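Local coordinates for dihydroorotase (PDB 6L0A), which catalyses the reversible, zinc-dependent interconversion of N-carbamoyl-L-aspartate and dihydroorotate, the third step of de novo pyrimidine biosynthesis, at the interface of chains A and B. Residues are numbered along the deposited sequence; one frame, centred on the assembly and turned at random. Chains: chain A/B, Dihydroorotase.

The interface of chains A and B. Residues chain A 152-154, 218, 221, 235; chain B 152-154, 218, 235.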
# COMPACT_ATOMS: atom_id res chain seq x y z
N HIS A 152 4.71 11.40 3.03
CA HIS A 152 4.18 10.24 2.34
C HIS A 152 2.99 9.72 3.13
O HIS A 152 2.67 10.24 4.20
CB HIS A 152 5.27 9.17 2.19
CG HIS A 152 6.02 8.89 3.44
ND1 HIS A 152 5.53 8.07 4.43
CD2 HIS A 152 7.23 9.32 3.87
CE1 HIS A 152 6.40 8.01 5.42
NE2 HIS A 152 7.45 8.76 5.11
N VAL A 153 2.31 8.69 2.61
CA VAL A 153 1.09 8.24 3.26
C VAL A 153 1.33 7.71 4.67
O VAL A 153 0.38 7.62 5.45
CB VAL A 153 0.36 7.16 2.40
CG1 VAL A 153 -0.14 7.76 1.10
CG2 VAL A 153 1.25 5.97 2.15
N LEU A 154 2.56 7.36 5.02
CA LEU A 154 2.77 6.84 6.37
C LEU A 154 3.03 7.93 7.40
O LEU A 154 2.72 7.72 8.58
CB LEU A 154 3.92 5.83 6.38
CG LEU A 154 3.58 4.58 5.58
CD1 LEU A 154 4.79 3.71 5.53
CD2 LEU A 154 2.39 3.84 6.17
N ILE A 218 -0.77 -2.17 7.79
CA ILE A 218 -0.35 -2.10 6.39
C ILE A 218 -0.40 -3.47 5.71
O ILE A 218 -0.73 -3.56 4.52
CB ILE A 218 1.06 -1.46 6.29
CG1 ILE A 218 1.46 -1.28 4.82
CG2 ILE A 218 2.10 -2.28 7.08
CD1 ILE A 218 2.58 -0.27 4.62
N TRP A 221 -3.80 -4.22 3.85
CA TRP A 221 -4.21 -3.60 2.59
C TRP A 221 -3.15 -3.68 1.50
O TRP A 221 -3.45 -3.37 0.35
CB TRP A 221 -4.64 -2.13 2.81
CG TRP A 221 -3.61 -1.20 3.42
CD1 TRP A 221 -3.45 -0.92 4.76
CD2 TRP A 221 -2.65 -0.40 2.73
NE1 TRP A 221 -2.43 -0.00 4.93
CE2 TRP A 221 -1.92 0.33 3.70
CE3 TRP A 221 -2.32 -0.24 1.37
CZ2 TRP A 221 -0.87 1.18 3.36
CZ3 TRP A 221 -1.30 0.63 1.04
CH2 TRP A 221 -0.59 1.32 2.02
N LEU A 235 1.41 0.89 11.23
CA LEU A 235 2.20 -0.24 11.73
C LEU A 235 1.58 -0.84 12.98
O LEU A 235 0.71 -0.24 13.61
CB LEU A 235 3.63 0.23 12.03
CG LEU A 235 4.30 0.92 10.84
CD1 LEU A 235 5.76 1.23 11.17
CD2 LEU A 235 4.18 0.06 9.58
N HIS B 152 6.27 -7.07 8.90
CA HIS B 152 5.24 -6.64 7.96
C HIS B 152 5.93 -6.24 6.66
O HIS B 152 7.16 -6.30 6.56
CB HIS B 152 4.42 -5.48 8.55
CG HIS B 152 5.27 -4.42 9.16
ND1 HIS B 152 6.02 -3.55 8.41
CD2 HIS B 152 5.53 -4.12 10.45
CE1 HIS B 152 6.69 -2.74 9.21
NE2 HIS B 152 6.41 -3.07 10.46
N VAL B 153 5.15 -5.83 5.66
CA VAL B 153 5.74 -5.62 4.34
C VAL B 153 6.78 -4.51 4.36
O VAL B 153 7.61 -4.44 3.46
CB VAL B 153 4.65 -5.32 3.29
CG1 VAL B 153 3.77 -6.55 3.04
CG2 VAL B 153 3.81 -4.11 3.71
N LEU B 154 6.76 -3.62 5.35
CA LEU B 154 7.71 -2.52 5.31
C LEU B 154 9.06 -2.86 5.92
O LEU B 154 10.08 -2.29 5.51
CB LEU B 154 7.16 -1.29 6.03
CG LEU B 154 6.14 -0.48 5.26
CD1 LEU B 154 5.68 0.59 6.19
CD2 LEU B 154 6.73 0.11 3.98
N ILE B 218 5.93 4.25 -1.68
CA ILE B 218 4.66 3.71 -1.20
C ILE B 218 3.47 4.53 -1.71
O ILE B 218 2.39 3.99 -1.97
CB ILE B 218 4.66 3.61 0.34
CG1 ILE B 218 3.37 2.98 0.85
CG2 ILE B 218 4.94 4.98 0.99
CD1 ILE B 218 3.41 2.61 2.32
N LEU B 235 9.96 4.10 1.41
CA LEU B 235 9.84 5.52 1.68
C LEU B 235 10.77 6.34 0.79
O LEU B 235 11.68 5.79 0.15
CB LEU B 235 10.15 5.79 3.15
CG LEU B 235 9.31 4.94 4.11
CD1 LEU B 235 9.61 5.32 5.55
CD2 LEU B 235 7.84 5.10 3.80
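A:His152 and A:Leu154, which meet B:Leu235 and B:Leu154 across the two-fold, sit on a loop whose backbone is extended at A:His152 (phi/psi -138/176°) and turns at A:Val153 and A:Leu154. The turn brings A:Leu154 N back to ND1 of the A:His152 imidazole, a 3.1 Å hydrogen bond, bent and tilted somewhat from the ring plane, that probably limits rotation of the ring. CG of A:His152 lies between the backbone N and the carbonyl carbon (chi1 48°), which turns the ND1 edge of the ring toward the backbone of A:Leu154. Methyl CD2 of B:Leu235 covers one face of this ring, 3.8 Å from its centroid and offset toward the rim. At the centre A:Leu154 and B:Leu154 reach tip to tip, and their CD1 methyls pack tightly at 3.3 Å. A:Ile218 runs at about a right angle to B:Leu154, with its CD1 3.6 Å from CD1 of that leucine. CG1 of A:Ile218 leans on CG2 of B:Val153 at 3.8 Å. Closely similar contacts recur with the chains exchanged. An alanine in place of A:His152 would probably leave B:Leu235 CD2 without its ring face and A:Leu154 N without its acceptor, freeing the loop to shift. No hydrogen bond or salt bridge crosses this patch. It is an apolar part of a symmetric subunit interface, formed by loops and the start of helix 218-221. It probably helps hold two subunits together within the tetramer of this class II dihydroorotase.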